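Polyphosphate kinase (Porphyromonas gingivalis, PDB 2O8R) probably catalyses the reversible transfer of the terminal phosphate of ATP to a growing long-chain polyphosphate, with magnesium as cofactor. Local coordinates at residues Pro266-Arg274 against Ile289-Asn299; Arg379-Ile387 against Asn415-Arg423. The protein carries 3 engineered substitutions. All coordinates share one frame; numbering follows the deposited sequence.

Contact 1: residues Pro266-Arg274 against Ile289-Asn299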
loop_
_atom_site.group_PDB
_atom_site.type_symbol
_atom_site.label_atom_id
_atom_site.label_comp_id
_atom_site.label_asym_id
_atom_site.label_seq_id
_atom_site.Cartn_x
_atom_site.Cartn_y
_atom_site.Cartn_z
ATOM N N PRO A 266 4.582 -4.649 -27.487
ATOM C CA PRO A 266 5.174 -5.855 -26.904
ATOM C C PRO A 266 6.676 -5.911 -27.152
ATOM O O PRO A 266 7.092 -6.362 -28.218
ATOM C CB PRO A 266 4.480 -6.997 -27.664
ATOM C CG PRO A 266 3.204 -6.417 -28.134
ATOM C CD PRO A 266 3.466 -4.958 -28.396
ATOM N N THR A 267 7.478 -5.464 -26.184
ATOM C CA THR A 267 8.949 -5.491 -26.308
ATOM C C THR A 267 9.494 -6.914 -26.231
ATOM O O THR A 267 10.533 -7.239 -26.817
ATOM C CB THR A 267 9.660 -4.702 -25.188
ATOM O OG1 THR A 267 9.773 -5.536 -24.030
ATOM C CG2 THR A 267 8.911 -3.428 -24.836
ATOM N N ARG A 268 8.785 -7.750 -25.484
ATOM C CA ARG A 268 9.193 -9.119 -25.254
ATOM C C ARG A 268 7.957 -10.014 -25.275
ATOM O O ARG A 268 6.883 -9.609 -24.819
ATOM C CB ARG A 268 9.898 -9.204 -23.896
ATOM C CG ARG A 268 10.612 -10.502 -23.612
ATOM C CD ARG A 268 11.689 -10.323 -22.551
ATOM N NE ARG A 268 11.153 -10.081 -21.214
ATOM C CZ ARG A 268 11.906 -9.961 -20.122
ATOM N NH1 ARG A 268 13.224 -10.050 -20.211
ATOM N NH2 ARG A 268 11.346 -9.752 -18.941
ATOM N N PHE A 269 8.102 -11.207 -25.844
ATOM C CA PHE A 269 7.136 -12.280 -25.626
ATOM C C PHE A 269 7.891 -13.566 -25.328
ATOM O O PHE A 269 8.493 -14.168 -26.208
ATOM C CB PHE A 269 6.186 -12.460 -26.811
ATOM C CG PHE A 269 5.119 -13.498 -26.572
ATOM C CD1 PHE A 269 3.907 -13.139 -26.002
ATOM C CD2 PHE A 269 5.334 -14.836 -26.899
ATOM C CE1 PHE A 269 2.925 -14.095 -25.769
ATOM C CE2 PHE A 269 4.365 -15.791 -26.671
ATOM C CZ PHE A 269 3.157 -15.424 -26.100
HETATM N N MSE A 270 7.841 -13.987 -24.076
HETATM C CA MSE A 270 8.691 -15.052 -23.583
HETATM C C MSE A 270 7.839 -16.274 -23.285
HETATM O O MSE A 270 6.734 -16.149 -22.757
HETATM C CB MSE A 270 9.387 -14.549 -22.324
HETATM C CG MSE A 270 10.369 -15.483 -21.663
HETATM SE SE MSE A 270 10.776 -14.652 -19.958
HETATM C CE MSE A 270 11.778 -16.070 -19.058
ATOM N N TYR A 271 8.341 -17.454 -23.631
ATOM C CA TYR A 271 7.554 -18.673 -23.465
ATOM C C TYR A 271 8.429 -19.887 -23.234
ATOM O O TYR A 271 9.590 -19.913 -23.643
ATOM C CB TYR A 271 6.652 -18.914 -24.679
ATOM C CG TYR A 271 7.404 -19.068 -25.980
ATOM C CD1 TYR A 271 7.761 -20.325 -26.451
ATOM C CD2 TYR A 271 7.753 -17.956 -26.743
ATOM C CE1 TYR A 271 8.448 -20.476 -27.638
ATOM C CE2 TYR A 271 8.447 -18.092 -27.932
ATOM C CZ TYR A 271 8.793 -19.356 -28.376
ATOM O OH TYR A 271 9.481 -19.504 -29.560
ATOM N N ASP A 272 7.845 -20.887 -22.582
ATOM C CA ASP A 272 8.492 -22.157 -22.306
ATOM C C ASP A 272 8.849 -22.856 -23.616
ATOM O O ASP A 272 7.976 -23.196 -24.409
ATOM C CB ASP A 272 7.566 -23.002 -21.416
ATOM C CG ASP A 272 7.736 -24.496 -21.612
ATOM O OD1 ASP A 272 8.883 -24.997 -21.636
ATOM O OD2 ASP A 272 6.694 -25.174 -21.715
ATOM N N GLY A 273 10.148 -23.061 -23.819
ATOM C CA GLY A 273 10.712 -23.533 -25.086
ATOM C C GLY A 273 10.188 -24.828 -25.687
ATOM O O GLY A 273 10.383 -25.080 -26.876
ATOM N N ARG A 274 9.520 -25.645 -24.874
ATOM C CA ARG A 274 8.872 -26.862 -25.360
ATOM C C ARG A 274 7.690 -26.536 -26.275
ATOM O O ARG A 274 7.118 -27.437 -26.882
ATOM C CB ARG A 274 8.370 -27.720 -24.190
ATOM C CG ARG A 274 9.445 -28.283 -23.282
ATOM C CD ARG A 274 8.865 -28.761 -21.949
ATOM N NE ARG A 274 8.542 -30.189 -21.942
ATOM C CZ ARG A 274 9.350 -31.147 -21.481
ATOM N NH1 ARG A 274 10.545 -30.838 -20.986
ATOM N NH2 ARG A 274 8.961 -32.419 -21.512
ATOM N N ILE A 289 2.721 -10.581 -33.980
ATOM C CA ILE A 289 4.053 -10.544 -33.380
ATOM C C ILE A 289 5.094 -11.439 -34.078
ATOM O O ILE A 289 5.028 -12.665 -34.004
ATOM C CB ILE A 289 3.987 -10.815 -31.847
ATOM C CG1 ILE A 289 3.068 -12.002 -31.531
ATOM C CG2 ILE A 289 3.489 -9.572 -31.117
ATOM C CD1 ILE A 289 3.088 -12.457 -30.079
ATOM N N ASP A 290 6.053 -10.806 -34.755
ATOM C CA ASP A 290 7.132 -11.506 -35.471
ATOM C C ASP A 290 8.028 -12.306 -34.520
ATOM O O ASP A 290 8.162 -11.926 -33.355
ATOM C CB ASP A 290 7.983 -10.494 -36.243
ATOM C CG ASP A 290 7.236 -9.860 -37.403
ATOM O OD1 ASP A 290 6.052 -9.497 -37.232
ATOM O OD2 ASP A 290 7.839 -9.719 -38.487
ATOM N N PRO A 291 8.646 -13.412 -35.003
ATOM C CA PRO A 291 9.540 -14.239 -34.164
ATOM C C PRO A 291 10.786 -13.515 -33.625
ATOM O O PRO A 291 11.690 -14.162 -33.093
ATOM C CB PRO A 291 9.962 -15.377 -35.109
ATOM C CG PRO A 291 8.935 -15.398 -36.184
ATOM C CD PRO A 291 8.517 -13.970 -36.362
ATOM N N GLU A 292 10.817 -12.191 -33.760
ATOM C CA GLU A 292 11.909 -11.352 -33.265
ATOM C C GLU A 292 11.766 -11.059 -31.773
ATOM O O GLU A 292 12.744 -11.116 -31.028
ATOM C CB GLU A 292 11.955 -10.029 -34.037
ATOM C CG GLU A 292 11.721 -10.149 -35.543
ATOM C CD GLU A 292 13.002 -10.328 -36.345
ATOM O OE1 GLU A 292 13.924 -11.037 -35.881
ATOM O OE2 GLU A 292 13.079 -9.760 -37.454
ATOM N N GLU A 293 10.544 -10.729 -31.350
ATOM C CA GLU A 293 10.243 -10.441 -29.942
ATOM C C GLU A 293 10.007 -11.721 -29.131
ATOM O O GLU A 293 10.042 -11.696 -27.896
ATOM C CB GLU A 293 9.013 -9.538 -29.831
ATOM C CG GLU A 293 8.994 -8.376 -30.805
ATOM C CD GLU A 293 7.590 -7.862 -31.076
ATOM O OE1 GLU A 293 6.650 -8.684 -31.149
ATOM O OE2 GLU A 293 7.426 -6.634 -31.228
ATOM N N ALA A 294 9.759 -12.828 -29.833
ATOM C CA ALA A 294 9.530 -14.122 -29.195
ATOM C C ALA A 294 10.840 -14.779 -28.772
ATOM O O ALA A 294 11.685 -15.089 -29.609
ATOM C CB ALA A 294 8.737 -15.048 -30.111
ATOM N N ILE A 295 11.004 -14.970 -27.467
ATOM C CA ILE A 295 12.185 -15.622 -26.920
ATOM C C ILE A 295 11.772 -16.884 -26.189
ATOM O O ILE A 295 11.112 -16.821 -25.154
ATOM C CB ILE A 295 12.933 -14.723 -25.915
ATOM C CG1 ILE A 295 12.900 -13.260 -26.360
ATOM C CG2 ILE A 295 14.362 -15.225 -25.713
ATOM C CD1 ILE A 295 13.453 -12.306 -25.334
ATOM N N ARG A 296 12.153 -18.036 -26.727
ATOM C CA ARG A 296 11.905 -19.284 -26.025
ATOM C C ARG A 296 12.862 -19.435 -24.852
ATOM O O ARG A 296 14.072 -19.276 -24.997
ATOM C CB ARG A 296 11.943 -20.503 -26.954
ATOM C CG ARG A 296 12.547 -20.287 -28.334
ATOM C CD ARG A 296 12.345 -21.534 -29.197
ATOM N NE ARG A 296 12.547 -22.750 -28.410
ATOM C CZ ARG A 296 13.720 -23.355 -28.233
ATOM N NH1 ARG A 296 14.821 -22.875 -28.801
ATOM N NH2 ARG A 296 13.793 -24.450 -27.488
ATOM N N SER A 297 12.303 -19.711 -23.681
ATOM C CA SER A 297 13.103 -19.851 -22.481
ATOM C C SER A 297 12.704 -21.091 -21.694
ATOM O O SER A 297 12.075 -22.006 -22.228
ATOM C CB SER A 297 12.973 -18.612 -21.605
ATOM O OG SER A 297 11.684 -18.561 -21.040
ATOM N N GLY A 298 13.072 -21.100 -20.416
ATOM C CA GLY A 298 12.880 -22.254 -19.555
ATOM C C GLY A 298 11.447 -22.489 -19.141
ATOM O O GLY A 298 10.517 -21.853 -19.644
ATOM N N ASN A 299 11.276 -23.407 -18.204
ATOM C CA ASN A 299 9.958 -23.935 -17.883
ATOM C C ASN A 299 9.126 -23.091 -16.912
ATOM O O ASN A 299 7.905 -23.265 -16.828
ATOM C CB ASN A 299 10.110 -25.350 -17.351
ATOM C CG ASN A 299 8.872 -26.149 -17.519
ATOM O OD1 ASN A 299 8.096 -26.298 -16.581
ATOM N ND2 ASN A 299 8.657 -26.664 -18.726
#
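The ring of Tyr271 folds across the neighbouring parallel strand and lies over the backbone of Arg296, a CH-pi contact in which Arg296 CA sits 4.0 Å from the ring centroid and 14° off its normal. The first torsion explains it: chi1 of 60° sets CG between the backbone N and the carbonyl carbon, which swings the ring toward the partner strand. The methyl CB of Ala294 meets the same ring at its edge, 3.8 Å from Tyr271 CE2, while the aliphatic part of Arg296 runs on past the phenol, with its CG 3.4 Å from Tyr271 OH.

Beneath these side chains the backbones pair as parallel strands, their axes 28° apart. Phe269 N gives to Glu293 O, Ile295 N to Phe269 O and Tyr271 N to Ile295 O; the pairing continues with Ser297 N to Tyr271 O (2.7 Å) and runs on beyond strand 268-272 through Gly273 N to Ser297 O (2.7 Å). Ile289 CD1 sits over one face of the Phe269 ring, displaced toward the rim, 4.2 Å from Phe269 CG.

Strands 268-272 and 294-297, joined through helix 277-283, form a beta-alpha-beta unit in the middle domain, with 294-297 at the sheet edge and 225-235 antiparallel beyond 268-272. Helix 277-283 covers the Phe269, Tyr271 and Ala294 side, whereas helices 35-63 and 83-112 meet Ile295 from the other; there Arg268 forms a salt bridge with Glu50.

Contact 2: residues Arg379-Ile387 against Asn415-Arg423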
loop_
_atom_site.group_PDB
_atom_site.type_symbol
_atom_site.label_atom_id
_atom_site.label_comp_id
_atom_site.label_asym_id
_atom_site.label_seq_id
_atom_site.Cartn_x
_atom_site.Cartn_y
_atom_site.Cartn_z
ATOM N N ARG A 379 9.574 11.584 -4.806
ATOM C CA ARG A 379 8.124 11.686 -4.927
ATOM C C ARG A 379 7.513 12.073 -3.593
ATOM O O ARG A 379 8.133 11.899 -2.546
ATOM C CB ARG A 379 7.524 10.333 -5.312
ATOM C CG ARG A 379 7.376 10.076 -6.792
ATOM C CD ARG A 379 6.410 8.929 -7.052
ATOM N NE ARG A 379 6.814 7.707 -6.361
ATOM C CZ ARG A 379 7.407 6.670 -6.943
ATOM N NH1 ARG A 379 7.663 6.690 -8.244
ATOM N NH2 ARG A 379 7.739 5.605 -6.224
ATOM N N VAL A 380 6.293 12.602 -3.642
ATOM C CA VAL A 380 5.389 12.555 -2.491
ATOM C C VAL A 380 4.206 11.650 -2.848
ATOM O O VAL A 380 3.331 12.021 -3.624
ATOM C CB VAL A 380 4.937 13.957 -1.996
ATOM C CG1 VAL A 380 4.854 14.943 -3.146
ATOM C CG2 VAL A 380 3.607 13.861 -1.241
ATOM N N ALA A 381 4.229 10.434 -2.314
ATOM C CA ALA A 381 3.185 9.452 -2.591
ATOM C C ALA A 381 2.856 8.615 -1.358
ATOM O O ALA A 381 1.697 8.316 -1.094
ATOM C CB ALA A 381 3.600 8.558 -3.731
ATOM N N GLU A 382 3.888 8.238 -0.612
ATOM C CA GLU A 382 3.737 7.445 0.594
ATOM C C GLU A 382 3.846 8.359 1.787
ATOM O O GLU A 382 4.504 9.395 1.735
ATOM C CB GLU A 382 4.846 6.392 0.695
ATOM C CG GLU A 382 4.776 5.284 -0.331
ATOM C CD GLU A 382 3.935 4.117 0.143
ATOM O OE1 GLU A 382 4.378 3.401 1.067
ATOM O OE2 GLU A 382 2.835 3.914 -0.414
ATOM N N ASN A 383 3.180 7.961 2.858
ATOM C CA ASN A 383 3.372 8.532 4.169
ATOM C C ASN A 383 4.751 8.180 4.680
ATOM O O ASN A 383 5.230 7.094 4.408
ATOM C CB ASN A 383 2.339 7.942 5.120
ATOM C CG ASN A 383 1.215 8.881 5.389
ATOM O OD1 ASN A 383 1.425 9.956 5.949
ATOM N ND2 ASN A 383 0.007 8.490 5.000
ATOM N N SER A 384 5.377 9.090 5.428
ATOM C CA SER A 384 6.651 8.802 6.102
ATOM C C SER A 384 6.887 9.676 7.337
ATOM O O SER A 384 6.356 10.781 7.443
ATOM C CB SER A 384 7.826 8.950 5.133
ATOM O OG SER A 384 7.817 10.217 4.476
ATOM N N SER A 385 7.697 9.154 8.256
ATOM C CA SER A 385 8.263 9.880 9.397
ATOM C C SER A 385 8.705 11.289 9.065
ATOM O O SER A 385 8.381 12.248 9.767
ATOM C CB SER A 385 9.486 9.125 9.879
ATOM O OG SER A 385 9.120 7.818 10.262
ATOM N N ILE A 386 9.457 11.401 7.982
ATOM C CA ILE A 386 9.876 12.684 7.481
ATOM C C ILE A 386 8.685 13.595 7.183
ATOM O O ILE A 386 8.630 14.713 7.725
ATOM C CB ILE A 386 10.852 12.516 6.310
ATOM C CG1 ILE A 386 12.211 12.102 6.879
ATOM C CG2 ILE A 386 10.999 13.806 5.517
ATOM C CD1 ILE A 386 13.258 11.828 5.854
ATOM N N ILE A 387 7.712 13.107 6.396
ATOM C CA ILE A 387 6.480 13.879 6.150
ATOM C C ILE A 387 5.837 14.298 7.483
ATOM O O ILE A 387 5.438 15.450 7.671
ATOM C CB ILE A 387 5.423 13.113 5.319
ATOM C CG1 ILE A 387 5.957 12.649 3.949
ATOM C CG2 ILE A 387 4.172 13.968 5.153
ATOM C CD1 ILE A 387 6.575 13.726 3.107
ATOM N N ASN A 415 -1.573 10.036 -2.681
ATOM C CA ASN A 415 -0.897 11.105 -3.422
ATOM C C ASN A 415 -1.669 12.422 -3.327
ATOM O O ASN A 415 -1.268 13.336 -2.603
ATOM C CB ASN A 415 -0.684 10.699 -4.893
ATOM C CG ASN A 415 -0.035 11.807 -5.743
ATOM O OD1 ASN A 415 -0.354 11.958 -6.923
ATOM N ND2 ASN A 415 0.881 12.564 -5.149
ATOM N N LEU A 416 -2.773 12.499 -4.060
ATOM C CA LEU A 416 -3.610 13.680 -4.094
ATOM C C LEU A 416 -4.103 14.040 -2.688
ATOM O O LEU A 416 -4.002 15.200 -2.257
ATOM C CB LEU A 416 -4.787 13.441 -5.040
ATOM C CG LEU A 416 -5.275 14.570 -5.952
ATOM C CD1 LEU A 416 -4.110 15.286 -6.641
ATOM C CD2 LEU A 416 -6.269 14.016 -6.983
ATOM N N ARG A 417 -4.603 13.036 -1.971
ATOM C CA ARG A 417 -5.070 13.228 -0.603
ATOM C C ARG A 417 -3.912 13.580 0.339
ATOM O O ARG A 417 -4.059 14.432 1.226
ATOM C CB ARG A 417 -5.820 11.983 -0.108
ATOM C CG ARG A 417 -6.412 12.119 1.296
ATOM C CD ARG A 417 -7.206 10.889 1.703
ATOM N NE ARG A 417 -8.451 10.757 0.944
ATOM C CZ ARG A 417 -9.635 11.214 1.347
ATOM N NH1 ARG A 417 -9.750 11.844 2.510
ATOM N NH2 ARG A 417 -10.710 11.044 0.587
ATOM N N LEU A 418 -2.764 12.934 0.131
ATOM C CA LEU A 418 -1.589 13.152 0.977
ATOM C C LEU A 418 -0.996 14.558 0.795
ATOM O O LEU A 418 -0.596 15.200 1.770
ATOM C CB LEU A 418 -0.541 12.058 0.745
ATOM C CG LEU A 418 0.909 12.298 1.179
ATOM C CD1 LEU A 418 1.067 12.424 2.675
ATOM C CD2 LEU A 418 1.771 11.179 0.676
ATOM N N SER A 419 -0.958 15.033 -0.448
ATOM C CA SER A 419 -0.457 16.374 -0.743
ATOM C C SER A 419 -1.379 17.449 -0.179
ATOM O O SER A 419 -0.916 18.488 0.300
ATOM C CB SER A 419 -0.309 16.574 -2.247
ATOM O OG SER A 419 0.565 15.608 -2.791
ATOM N N GLU A 420 -2.682 17.193 -0.239
ATOM C CA GLU A 420 -3.638 18.151 0.252
ATOM C C GLU A 420 -3.556 18.179 1.776
ATOM O O GLU A 420 -3.681 19.242 2.386
ATOM C CB GLU A 420 -5.058 17.866 -0.281
ATOM C CG GLU A 420 -5.859 16.792 0.456
ATOM C CD GLU A 420 -7.179 16.445 -0.222
ATOM O OE1 GLU A 420 -8.174 16.203 0.502
ATOM O OE2 GLU A 420 -7.222 16.410 -1.474
ATOM N N ARG A 421 -3.289 17.026 2.384
ATOM C CA ARG A 421 -3.155 16.970 3.821
ATOM C C ARG A 421 -1.952 17.789 4.250
ATOM O O ARG A 421 -2.004 18.503 5.261
ATOM C CB ARG A 421 -3.012 15.532 4.304
ATOM C CG ARG A 421 -2.849 15.425 5.809
ATOM C CD ARG A 421 -2.827 13.987 6.278
ATOM N NE ARG A 421 -1.469 13.481 6.394
ATOM C CZ ARG A 421 -0.992 12.440 5.724
ATOM N NH1 ARG A 421 0.262 12.071 5.914
ATOM N NH2 ARG A 421 -1.761 11.766 4.877
HETATM N N MSE A 422 -0.879 17.690 3.470
HETATM C CA MSE A 422 0.355 18.414 3.762
HETATM C C MSE A 422 0.201 19.917 3.581
HETATM O O MSE A 422 0.658 20.691 4.428
HETATM C CB MSE A 422 1.492 17.908 2.891
HETATM C CG MSE A 422 1.961 16.516 3.248
HETATM SE SE MSE A 422 3.040 15.762 1.808
HETATM C CE MSE A 422 4.648 16.859 2.029
ATOM N N ARG A 423 -0.443 20.318 2.482
ATOM C CA ARG A 423 -0.716 21.733 2.206
ATOM C C ARG A 423 -1.582 22.332 3.310
ATOM O O ARG A 423 -1.335 23.445 3.776
ATOM C CB ARG A 423 -1.382 21.912 0.841
ATOM C CG ARG A 423 -0.441 21.698 -0.347
ATOM C CD ARG A 423 -1.182 21.813 -1.682
ATOM N NE ARG A 423 -0.481 21.147 -2.782
ATOM C CZ ARG A 423 0.471 21.708 -3.531
ATOM N NH1 ARG A 423 1.044 21.014 -4.510
ATOM N NH2 ARG A 423 0.857 22.961 -3.307
#
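Loop-against-helix packing joins Val380 and Asn383, in the turn between strand 370-377 and helix 385-395, to Leu418, Arg421 and Met422 on helix 416-425 of C-terminal domain 1, a member of the phospholipase D (PLD) clan. One apolar cluster gathers at a methyl of Val380: its CG2 lies 3.8 Å from Leu418 CD2 and 3.6 Å from the selenium of Met422, which is modelled as selenomethionine. The Val380 and Met422 side chains run antiparallel alongside one another. A second group of contacts comes from Ile387, in the first turn of its helix, which lies roughly perpendicular to the Met422 side chain, with its CD1 3.8 Å from Met422 CE. Leu418 CD2 also reaches the loop backbone, 3.4 Å from both Ala381 O and Glu382 O.

At the polar margin the guanidinium of Arg421 presents its edge to Asn383. The amide and guanidinium planes differ by only 15°, and NH1 donates to OD1; the modelled bond is very short, so its exact length is doubtful. The Arg421 chain, extended as far as CD, bends at chi3 (94°), and its guanidinium then meets the Asn383 amide. On the helix itself, Asn415 O accepts from Ser419 N (2.8 Å) and from Ser419 OG (2.9 Å), tying down its first turn.

Arg421 also makes a salt bridge with Glu391 of helix 385-395, and Asn383 O is hydrogen-bonded to Asn383 ND2 of the second subunit. Ile429 of strand 428-431 packs against Ser419 and Met422, while helix 355-365 packs on Ile386.

The two contacts follow one another along the chain without touching: their centres are 41 Å apart and their nearest atoms about 19 Å. Contact 1 belongs to the middle domain and contact 2 to C-terminal domain 1. Each has a predicted ligand-binding residue in its surroundings. In contact 1 the side chain of Arg268 is about 9 Å from that of Asn48, predicted to bind ATP, and the side chain of Met270 comes within about 3 Å of a bound sulfate, probably from the crystallisation liquor. Segment 379-387 of contact 2 begins with Arg379, predicted to bind magnesium, although that residue does not touch 415-423; the side chain of Asn415 is about 9 Å from that of Arg409, predicted likewise. Unlike contact 1, contact 2 touches the second subunit.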